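Local coordinates for protein pectate lyase 47 (Bacillus sp. TS-47, PDB 1VBL) that cleaves pectate, a polygalacturonate of plant cell walls, as a pectate lyase, probably by beta-elimination with the help of its bound calcium, at residues A[164-169]-A[210-215]; A[245-250]-A[408-413]; A[298-303]-A[329-334]; A[313-318]-A[352-357]. All coordinates share one frame; numbering follows the deposited sequence.

Contact 1: residues A[164-169]-A[210-215]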
# COMPACT_ATOMS: atom_id res chain seq x y z
N GLU A 164 -8.69 1.48 10.11
CA GLU A 164 -7.58 2.41 10.12
C GLU A 164 -6.34 1.57 10.40
O GLU A 164 -6.19 1.00 11.49
CB GLU A 164 -7.73 3.46 11.22
CG GLU A 164 -6.50 4.35 11.32
CD GLU A 164 -6.54 5.30 12.51
OE1 GLU A 164 -7.37 6.22 12.51
OE2 GLU A 164 -5.73 5.11 13.44
N PHE A 165 -5.46 1.49 9.41
CA PHE A 165 -4.23 0.72 9.54
C PHE A 165 -3.05 1.59 9.93
O PHE A 165 -2.70 2.53 9.21
CB PHE A 165 -3.86 0.03 8.22
CG PHE A 165 -4.79 -1.06 7.81
CD1 PHE A 165 -5.95 -0.78 7.10
CD2 PHE A 165 -4.49 -2.39 8.13
CE1 PHE A 165 -6.81 -1.81 6.70
CE2 PHE A 165 -5.34 -3.42 7.74
CZ PHE A 165 -6.50 -3.13 7.02
N GLU A 166 -2.43 1.30 11.07
CA GLU A 166 -1.23 2.03 11.45
C GLU A 166 -0.13 1.15 10.88
O GLU A 166 0.01 -0.01 11.28
CB GLU A 166 -1.08 2.13 12.97
CG GLU A 166 0.13 2.97 13.37
CD GLU A 166 0.39 2.94 14.87
OE1 GLU A 166 0.77 1.88 15.39
OE2 GLU A 166 0.22 4.00 15.52
N ALA A 167 0.64 1.68 9.94
CA ALA A 167 1.71 0.92 9.30
C ALA A 167 2.55 0.13 10.29
O ALA A 167 2.98 0.66 11.32
CB ALA A 167 2.59 1.85 8.48
N PRO A 168 2.82 -1.14 9.98
CA PRO A 168 3.62 -2.00 10.85
C PRO A 168 5.09 -1.57 10.87
O PRO A 168 5.62 -1.08 9.87
CB PRO A 168 3.43 -3.38 10.25
CG PRO A 168 3.28 -3.08 8.79
CD PRO A 168 2.35 -1.89 8.80
N LEU A 169 5.73 -1.76 12.01
CA LEU A 169 7.13 -1.41 12.18
C LEU A 169 7.96 -2.69 12.11
O LEU A 169 7.66 -3.67 12.79
CB LEU A 169 7.33 -0.75 13.55
CG LEU A 169 7.97 0.64 13.65
CD1 LEU A 169 7.32 1.61 12.69
CD2 LEU A 169 7.83 1.13 15.08
N GLY A 210 0.82 6.79 11.72
CA GLY A 210 0.29 7.16 13.03
C GLY A 210 1.26 7.66 14.08
O GLY A 210 1.98 8.64 13.86
N ASP A 211 1.27 7.00 15.24
CA ASP A 211 2.13 7.38 16.35
C ASP A 211 3.61 7.09 16.13
O ASP A 211 4.44 7.38 17.00
CB ASP A 211 1.68 6.69 17.64
CG ASP A 211 0.30 7.15 18.09
OD1 ASP A 211 -0.03 8.33 17.86
OD2 ASP A 211 -0.43 6.34 18.69
N HIS A 212 3.96 6.52 14.98
CA HIS A 212 5.36 6.21 14.70
C HIS A 212 5.85 6.72 13.36
O HIS A 212 6.26 5.93 12.50
CB HIS A 212 5.59 4.70 14.80
CG HIS A 212 5.18 4.13 16.12
ND1 HIS A 212 5.80 4.49 17.30
CD2 HIS A 212 4.19 3.27 16.45
CE1 HIS A 212 5.19 3.88 18.31
NE2 HIS A 212 4.21 3.14 17.82
N PRO A 213 5.83 8.04 13.15
CA PRO A 213 6.29 8.62 11.89
C PRO A 213 7.78 8.35 11.71
O PRO A 213 8.52 8.25 12.69
CB PRO A 213 5.98 10.10 12.05
CG PRO A 213 6.16 10.31 13.52
CD PRO A 213 5.46 9.11 14.11
N ASP A 214 8.23 8.22 10.46
CA ASP A 214 9.63 7.93 10.18
C ASP A 214 10.57 8.90 10.89
O ASP A 214 11.67 8.53 11.28
CB ASP A 214 9.90 7.98 8.67
CG ASP A 214 9.24 6.84 7.92
OD1 ASP A 214 9.07 5.76 8.52
OD2 ASP A 214 8.92 7.02 6.73
N ARG A 215 10.11 10.13 11.07
CA ARG A 215 10.88 11.18 11.72
C ARG A 215 11.28 10.82 13.14
O ARG A 215 12.29 11.30 13.66
CB ARG A 215 10.07 12.47 11.72
CG ARG A 215 9.54 12.86 10.34
CD ARG A 215 8.59 11.79 9.77
NE ARG A 215 8.64 11.72 8.31
CZ ARG A 215 9.76 11.52 7.61
NH1 ARG A 215 10.92 11.37 8.24
NH2 ARG A 215 9.71 11.48 6.29
O HOH W 1 -0.63 3.83 18.27
O HOH W 2 1.66 0.91 17.56

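Contact 2: residues A[245-250]-A[408-413]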
# COMPACT_ATOMS: atom_id res chain seq x y z
N TYR A 245 -11.80 5.06 -2.25
CA TYR A 245 -12.16 5.82 -1.07
C TYR A 245 -11.32 5.55 0.18
O TYR A 245 -11.85 5.50 1.29
CB TYR A 245 -13.63 5.58 -0.76
CG TYR A 245 -14.56 6.25 -1.75
CD1 TYR A 245 -14.86 7.61 -1.63
CD2 TYR A 245 -15.11 5.55 -2.81
CE1 TYR A 245 -15.70 8.24 -2.54
CE2 TYR A 245 -15.95 6.17 -3.74
CZ TYR A 245 -16.24 7.52 -3.59
OH TYR A 245 -17.07 8.16 -4.48
N ASN A 246 -10.01 5.39 -0.01
CA ASN A 246 -9.10 5.16 1.10
C ASN A 246 -8.31 6.43 1.36
O ASN A 246 -8.18 7.29 0.49
CB ASN A 246 -8.09 4.05 0.77
CG ASN A 246 -8.75 2.72 0.53
OD1 ASN A 246 -9.24 2.07 1.47
ND2 ASN A 246 -8.78 2.29 -0.73
N VAL A 247 -7.79 6.55 2.57
CA VAL A 247 -6.95 7.68 2.92
C VAL A 247 -5.55 7.11 3.11
O VAL A 247 -5.39 6.09 3.79
CB VAL A 247 -7.38 8.35 4.25
CG1 VAL A 247 -6.31 9.34 4.70
CG2 VAL A 247 -8.71 9.09 4.07
N PHE A 248 -4.56 7.73 2.48
CA PHE A 248 -3.17 7.33 2.62
C PHE A 248 -2.47 8.59 3.09
O PHE A 248 -2.38 9.57 2.34
CB PHE A 248 -2.58 6.88 1.28
CG PHE A 248 -3.27 5.69 0.68
CD1 PHE A 248 -4.31 5.85 -0.22
CD2 PHE A 248 -2.87 4.40 1.03
CE1 PHE A 248 -4.97 4.75 -0.77
CE2 PHE A 248 -3.51 3.29 0.48
CZ PHE A 248 -4.56 3.46 -0.41
N THR A 249 -1.98 8.59 4.32
CA THR A 249 -1.34 9.77 4.85
C THR A 249 -0.15 9.44 5.74
O THR A 249 -0.04 8.31 6.25
CB THR A 249 -2.37 10.63 5.64
OG1 THR A 249 -1.80 11.90 5.97
CG2 THR A 249 -2.77 9.91 6.92
N ASN A 250 0.73 10.42 5.93
CA ASN A 250 1.91 10.28 6.78
C ASN A 250 2.60 8.95 6.58
O ASN A 250 2.66 8.11 7.49
CB ASN A 250 1.51 10.46 8.25
CG ASN A 250 0.84 11.80 8.51
OD1 ASN A 250 1.15 12.80 7.87
ND2 ASN A 250 -0.08 11.82 9.47
N ALA A 408 -14.56 14.45 2.11
CA ALA A 408 -15.75 14.10 2.88
C ALA A 408 -16.05 12.61 3.01
O ALA A 408 -16.53 12.17 4.05
CB ALA A 408 -16.96 14.81 2.28
N LYS A 409 -15.76 11.83 1.97
CA LYS A 409 -16.08 10.41 1.99
C LYS A 409 -14.96 9.38 2.07
O LYS A 409 -15.22 8.22 2.39
CB LYS A 409 -16.95 10.07 0.78
CG LYS A 409 -18.14 11.00 0.58
CD LYS A 409 -19.25 10.34 -0.23
CE LYS A 409 -18.74 9.81 -1.56
NZ LYS A 409 -19.83 9.13 -2.33
N ALA A 410 -13.73 9.77 1.79
CA ALA A 410 -12.63 8.81 1.84
C ALA A 410 -12.20 8.48 3.26
O ALA A 410 -12.31 9.31 4.17
CB ALA A 410 -11.44 9.34 1.05
N GLY A 411 -11.73 7.25 3.46
CA GLY A 411 -11.24 6.85 4.76
C GLY A 411 -12.14 6.04 5.67
O GLY A 411 -13.36 5.97 5.48
N ALA A 412 -11.52 5.43 6.67
CA ALA A 412 -12.25 4.64 7.65
C ALA A 412 -13.18 5.55 8.44
O ALA A 412 -12.86 6.72 8.70
CB ALA A 412 -11.26 3.94 8.59
N GLY A 413 -14.35 5.02 8.79
CA GLY A 413 -15.33 5.78 9.53
C GLY A 413 -16.20 6.71 8.71
O GLY A 413 -17.07 7.37 9.27

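Contact 3: residues A[298-303]-A[329-334]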
# COMPACT_ATOMS: atom_id res chain seq x y z
N ASN A 298 -10.19 10.44 -10.25
CA ASN A 298 -10.85 11.12 -9.14
C ASN A 298 -10.12 11.01 -7.80
O ASN A 298 -10.75 10.93 -6.75
CB ASN A 298 -12.27 10.59 -8.98
CG ASN A 298 -13.21 11.10 -10.06
OD1 ASN A 298 -14.33 10.60 -10.20
ND2 ASN A 298 -12.77 12.10 -10.83
N ASN A 299 -8.79 10.98 -7.84
CA ASN A 299 -8.03 10.91 -6.60
C ASN A 299 -7.62 12.32 -6.23
O ASN A 299 -7.45 13.17 -7.11
CB ASN A 299 -6.79 10.03 -6.77
CG ASN A 299 -7.15 8.58 -7.01
OD1 ASN A 299 -7.63 7.88 -6.11
ND2 ASN A 299 -6.93 8.11 -8.23
N TYR A 300 -7.48 12.58 -4.94
CA TYR A 300 -7.08 13.88 -4.45
C TYR A 300 -5.73 13.74 -3.75
O TYR A 300 -5.59 12.95 -2.81
CB TYR A 300 -8.13 14.43 -3.48
CG TYR A 300 -7.77 15.76 -2.86
CD1 TYR A 300 -7.35 16.83 -3.65
CD2 TYR A 300 -7.84 15.95 -1.48
CE1 TYR A 300 -7.01 18.07 -3.09
CE2 TYR A 300 -7.50 17.18 -0.90
CZ TYR A 300 -7.09 18.23 -1.71
OH TYR A 300 -6.74 19.43 -1.14
N TYR A 301 -4.73 14.49 -4.22
CA TYR A 301 -3.38 14.45 -3.67
C TYR A 301 -3.12 15.81 -3.04
O TYR A 301 -3.23 16.84 -3.71
CB TYR A 301 -2.35 14.18 -4.77
CG TYR A 301 -2.63 12.96 -5.61
CD1 TYR A 301 -3.61 12.99 -6.61
CD2 TYR A 301 -1.93 11.77 -5.42
CE1 TYR A 301 -3.88 11.87 -7.39
CE2 TYR A 301 -2.19 10.64 -6.19
CZ TYR A 301 -3.17 10.70 -7.17
OH TYR A 301 -3.46 9.59 -7.93
N GLU A 302 -2.78 15.82 -1.75
CA GLU A 302 -2.57 17.06 -1.03
C GLU A 302 -1.26 17.03 -0.27
O GLU A 302 -1.03 16.14 0.55
CB GLU A 302 -3.76 17.25 -0.07
CG GLU A 302 -3.72 18.46 0.83
CD GLU A 302 -4.95 18.50 1.72
OE1 GLU A 302 -6.00 19.01 1.28
OE2 GLU A 302 -4.86 18.01 2.86
N PHE A 303 -0.40 18.02 -0.53
CA PHE A 303 0.90 18.06 0.12
C PHE A 303 1.27 19.41 0.71
O PHE A 303 1.00 20.46 0.12
CB PHE A 303 1.99 17.63 -0.87
CG PHE A 303 1.65 16.38 -1.64
CD1 PHE A 303 0.96 16.45 -2.84
CD2 PHE A 303 2.02 15.12 -1.15
CE1 PHE A 303 0.64 15.30 -3.56
CE2 PHE A 303 1.71 13.96 -1.85
CZ PHE A 303 1.01 14.05 -3.06
N TYR A 329 -6.95 15.48 -8.86
CA TYR A 329 -6.70 16.84 -8.37
C TYR A 329 -5.50 16.89 -7.43
O TYR A 329 -5.46 16.17 -6.43
CB TYR A 329 -7.95 17.32 -7.64
CG TYR A 329 -8.04 18.81 -7.39
CD1 TYR A 329 -9.06 19.57 -7.96
CD2 TYR A 329 -7.12 19.46 -6.55
CE1 TYR A 329 -9.17 20.93 -7.70
CE2 TYR A 329 -7.23 20.83 -6.29
CZ TYR A 329 -8.27 21.56 -6.87
OH TYR A 329 -8.40 22.90 -6.62
N PHE A 330 -4.53 17.75 -7.74
CA PHE A 330 -3.34 17.90 -6.91
C PHE A 330 -3.29 19.27 -6.25
O PHE A 330 -3.54 20.29 -6.89
CB PHE A 330 -2.05 17.75 -7.74
CG PHE A 330 -1.82 16.37 -8.27
CD1 PHE A 330 -2.48 15.93 -9.41
CD2 PHE A 330 -0.91 15.52 -7.65
CE1 PHE A 330 -2.24 14.66 -9.93
CE2 PHE A 330 -0.65 14.25 -8.15
CZ PHE A 330 -1.32 13.82 -9.30
N SER A 331 -2.96 19.29 -4.96
CA SER A 331 -2.85 20.53 -4.21
C SER A 331 -1.51 20.56 -3.48
O SER A 331 -1.17 19.61 -2.78
CB SER A 331 -3.99 20.63 -3.20
OG SER A 331 -3.90 21.83 -2.45
N PHE A 332 -0.76 21.63 -3.66
CA PHE A 332 0.54 21.81 -3.01
C PHE A 332 0.54 23.19 -2.37
O PHE A 332 -0.04 24.12 -2.93
CB PHE A 332 1.67 21.75 -4.05
CG PHE A 332 1.88 20.40 -4.67
CD1 PHE A 332 2.78 19.49 -4.12
CD2 PHE A 332 1.18 20.04 -5.82
CE1 PHE A 332 3.00 18.25 -4.72
CE2 PHE A 332 1.39 18.79 -6.43
CZ PHE A 332 2.30 17.90 -5.87
N ASP A 333 1.16 23.35 -1.21
CA ASP A 333 1.18 24.66 -0.58
C ASP A 333 2.47 25.42 -0.86
O ASP A 333 2.80 26.39 -0.18
CB ASP A 333 0.90 24.57 0.93
CG ASP A 333 1.98 23.84 1.69
OD1 ASP A 333 1.79 23.67 2.92
OD2 ASP A 333 3.00 23.43 1.10
N TRP A 334 3.18 24.97 -1.89
CA TRP A 334 4.41 25.61 -2.34
C TRP A 334 4.44 25.50 -3.86
O TRP A 334 3.76 24.64 -4.44
CB TRP A 334 5.64 24.97 -1.69
CG TRP A 334 6.12 23.67 -2.28
CD1 TRP A 334 7.09 23.52 -3.23
CD2 TRP A 334 5.70 22.35 -1.92
NE1 TRP A 334 7.32 22.18 -3.47
CE2 TRP A 334 6.47 21.44 -2.68
CE3 TRP A 334 4.75 21.84 -1.02
CZ2 TRP A 334 6.33 20.05 -2.57
CZ3 TRP A 334 4.60 20.46 -0.91
CH2 TRP A 334 5.39 19.58 -1.68
O HOH W 3 -1.86 21.69 0.06

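Contact 4: residues A[313-318]-A[352-357]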
# COMPACT_ATOMS: atom_id res chain seq x y z
N TYR A 313 7.46 12.12 -5.62
CA TYR A 313 6.69 12.00 -6.86
C TYR A 313 5.38 11.28 -6.56
O TYR A 313 5.24 10.64 -5.52
CB TYR A 313 7.50 11.23 -7.91
CG TYR A 313 7.55 9.74 -7.71
CD1 TYR A 313 6.55 8.91 -8.21
CD2 TYR A 313 8.60 9.15 -7.00
CE1 TYR A 313 6.59 7.53 -8.03
CE2 TYR A 313 8.65 7.76 -6.80
CZ TYR A 313 7.64 6.96 -7.32
OH TYR A 313 7.68 5.60 -7.16
N ALA A 314 4.42 11.38 -7.47
CA ALA A 314 3.14 10.73 -7.28
C ALA A 314 2.99 9.51 -8.18
O ALA A 314 2.90 8.39 -7.70
CB ALA A 314 2.00 11.72 -7.54
N TRP A 315 2.97 9.74 -9.49
CA TRP A 315 2.81 8.66 -10.45
C TRP A 315 4.12 8.11 -11.00
O TRP A 315 4.85 8.80 -11.72
CB TRP A 315 1.91 9.11 -11.60
CG TRP A 315 0.54 9.53 -11.16
CD1 TRP A 315 -0.12 9.12 -10.04
CD2 TRP A 315 -0.36 10.40 -11.86
NE1 TRP A 315 -1.38 9.68 -10.00
CE2 TRP A 315 -1.55 10.47 -11.11
CE3 TRP A 315 -0.27 11.12 -13.06
CZ2 TRP A 315 -2.65 11.24 -11.51
CZ3 TRP A 315 -1.36 11.89 -13.46
CH2 TRP A 315 -2.54 11.94 -12.68
N GLY A 316 4.41 6.86 -10.66
CA GLY A 316 5.62 6.22 -11.12
C GLY A 316 5.34 5.40 -12.37
O GLY A 316 4.63 4.39 -12.31
N VAL A 317 5.87 5.85 -13.50
CA VAL A 317 5.68 5.15 -14.76
C VAL A 317 6.82 4.15 -14.92
O VAL A 317 7.95 4.51 -15.28
CB VAL A 317 5.69 6.15 -15.94
CG1 VAL A 317 5.56 5.40 -17.26
CG2 VAL A 317 4.55 7.15 -15.79
N GLY A 318 6.52 2.88 -14.64
CA GLY A 318 7.52 1.84 -14.74
C GLY A 318 7.45 1.08 -16.05
O GLY A 318 6.62 1.37 -16.91
N MET A 352 1.21 6.32 -21.71
CA MET A 352 0.23 6.50 -20.64
C MET A 352 -0.75 7.53 -21.14
O MET A 352 -0.45 8.30 -22.06
CB MET A 352 0.89 6.97 -19.34
CG MET A 352 1.05 8.48 -19.16
SD MET A 352 1.64 8.94 -17.49
CE MET A 352 0.10 9.13 -16.60
N TYR A 353 -1.95 7.52 -20.58
CA TYR A 353 -2.92 8.51 -20.98
C TYR A 353 -3.26 9.28 -19.73
O TYR A 353 -3.34 8.72 -18.63
CB TYR A 353 -4.18 7.88 -21.57
CG TYR A 353 -5.08 8.93 -22.17
CD1 TYR A 353 -4.67 9.66 -23.28
CD2 TYR A 353 -6.31 9.23 -21.59
CE1 TYR A 353 -5.46 10.68 -23.80
CE2 TYR A 353 -7.11 10.25 -22.10
CZ TYR A 353 -6.68 10.97 -23.20
OH TYR A 353 -7.46 11.99 -23.70
N GLU A 354 -3.46 10.58 -19.89
CA GLU A 354 -3.77 11.44 -18.77
C GLU A 354 -4.64 12.58 -19.26
O GLU A 354 -4.38 13.15 -20.33
CB GLU A 354 -2.47 12.01 -18.18
CG GLU A 354 -2.70 13.04 -17.10
CD GLU A 354 -2.01 14.36 -17.39
OE1 GLU A 354 -1.31 14.45 -18.42
OE2 GLU A 354 -2.16 15.30 -16.59
N THR A 355 -5.67 12.91 -18.50
CA THR A 355 -6.56 13.99 -18.87
C THR A 355 -7.30 14.53 -17.66
O THR A 355 -7.47 13.82 -16.66
CB THR A 355 -7.59 13.53 -19.92
OG1 THR A 355 -8.27 14.67 -20.46
CG2 THR A 355 -8.61 12.58 -19.30
N GLY A 356 -7.73 15.78 -17.74
CA GLY A 356 -8.48 16.41 -16.67
C GLY A 356 -7.74 16.67 -15.37
O GLY A 356 -8.38 16.89 -14.34
N THR A 357 -6.42 16.67 -15.41
CA THR A 357 -5.64 16.91 -14.20
C THR A 357 -5.65 18.39 -13.81
O THR A 357 -5.48 19.27 -14.65
CB THR A 357 -4.15 16.51 -14.37
OG1 THR A 357 -4.05 15.12 -14.70
CG2 THR A 357 -3.38 16.76 -13.08

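Contact 1: residues A[164-169]-A[210-215]
Glu166 ends strand 164-166 and reaches out to the loop 210-215 with its carboxylate. Its CG is anti to the backbone N (chi1 -176°), and the chain stays extended beyond it. OE2 accepts the backbone N-H of Asp211, with N to OE2 3.2 Å. The donor comes from the anti side, 35° out of the carboxylate plane. Water 1 donates both to Glu166 OE2, at 2.9 Å, and to Asp211 OD2. The two acids cross at about a right angle, and Asp211 OD2 stays 4.0 Å from Glu166 OE2. The other oxygen, OE1, lies at the edge of the His212 ring, 3.8 Å from CD2. Water 2 donates to OE1 and makes a weak link to His212 NE2. Gly210 passes close by: a CB there would lie 2.8 Å from Glu166 OE2. Three residues on, Leu169 packs crosswise on His212. Its CD2 sits over one ring face, 4.1 Å from CG, while CD1 meets CB. An alanine at Glu166 would probably leave the Asp211 N-H and both bridging waters without this acceptor. The loop lies on the surface of a parallel beta-helix, and the Leu169 side chain is about 10 Å from that of calcium ligand Asp229. Two acids this close would probably repel, and the shared water and backbone N-H are likely to ease it.

Contact 2: residues A[245-250]-A[408-413]
Lys409, the last residue of helix 402-409, lies side by side with Tyr245, both side chains pointing the same way. Its CB sits 4.0 Å from Tyr245 CE1 and equally far from CD1. The chain then bends at chi3 (-54°), which brings CE back to the ring, 3.6 Å from CE1. At the tip, NZ comes to 3.6 Å from Tyr245 OH, a contact rather than a hydrogen bond. The aliphatic part of the lysine thus follows the tyrosine outward to the surface. The backbone makes the firmer link. Gly411 N donates to Tyr245 O at 2.8 Å, nearly straight at the hydrogen (174°), with the donor 45° out of the carbonyl plane. Ala410, the first residue beyond the helix, lays its CB 4.1 Å from Val247 CG2. That methyl is also pressed against Gly411 CA, at a tight 3.4 Å. A CB on Gly411 would clash with it, and the backbone angles there suit glycine as well. Asn246 points away from this segment, and its amide bonds to Asn205 N and Ile202 O. Asn277 OD1 in turn accepts from Asn246 N, as in the asparagine ladder known from pectate lyases. Strand 239-251 runs between strands 200-208 and 272-280 of the parallel beta-helix. The chain leaving helix 402-409 crosses their outer side, where Ala410 touches Tyr278 and Ala412 N bonds to Thr206 OG1.

Contact 3: residues A[298-303]-A[329-334]
Tyr301 and Phe330 both hold CG anti to the carbonyl carbon (chi1 -53° and -68°), which sends the two rings the same way from neighbouring strands. They form an offset stack, with centroids 4.3 Å apart and planes at 8°. Phe330 CE2 lies over the Tyr301 face, 3.5 Å from CG. Two residues on, Phe303 and Phe332 are also nearly parallel, but slid apart so that they barely overlap; CD1 of Phe303 comes to 3.3 Å from CE1 of Phe332. Strands 300-303 and 329-332 are parallel, 4.7 Å apart at closest approach. Backbone bonds bind them in sequence, from Tyr329 N to Asn299 O through to Asp333 N to Phe303 O at 3.2 Å. On the other face, Tyr300 CE1 meets Tyr329 CD2 at 3.7 Å. Tyr300 OH reaches past Ser331 CB and donates to Glu302 OE1 at 2.6 Å. Glu302 OE2 has its own salt bridge to Lys280. Such in-register aromatic stacks are characteristic of the parallel beta-helix, in which successive coils place like residues above one another. The Tyr301 face is mostly aromatic, its one hydroxyl bonded to Trp315 NE1; the Tyr300 face carries hydroxyls and a charge with partners along the sheet.

Contact 4: residues A[313-318]-A[352-357]
Glu354 OE2 accepts the hydroxyl of Thr357, OG1 to OE2 2.7 Å, on its anti lone pair, and also takes the backbone N-H of Leu370. Both residues of this pair touch Trp315 across the inside of the parallel beta-helix. Strands 315-318 and 352-355 belong to different sheets of this fold, 10.6 Å apart at closest approach and 156° between directions. Side chains alone bridge this distance. The indole presents its six-membered ring: CZ3 is 4.0 Å from Glu354 CG, and CH2 is 4.1 Å from Thr357 OG1, which lies at the ring edge. Trp315 NE1 bonds elsewhere, to Tyr301 OH. The buried carboxylate is well supplied, since OE1 forms a salt bridge with Lys384 and accepts Val371 N at the start of helix 370-377. An alanine at Glu354 would probably deprive Lys384, the Thr357 hydroxyl and two backbone N-H groups of this carboxylate and open a gap beside the indole. Met352 lies on the same side of its strand. Its CG takes the crowded position between backbone N and carbonyl carbon, and the bend at chi3 (-89°) turns CE toward Trp315 CE3, at 4.1 Å. Its sulfur, SD, packs 3.8 Å from Val317 CG2.

Overall arrangement
All four contacts involve one parallel beta-helix and follow it from coil to coil. Contact 1 closes first along the chain, and it is the contact nearest the calcium site. Contact 2 spans the longest stretch of chain, packing the segment after helix 402-409 onto the outer side of strand 239-251; contacts 3 and 4 fall within that span. Contacts 1 and 2 have centres about 15 Å apart and touch through Ala412. Contacts 3 and 4 have centres about 14 Å apart, alternate in sequence and meet where Phe330 packs on Trp315. The centres of contacts 1 and 4 are about 27 Å apart. Stacked coils thus continue from near the metal into an aromatic core.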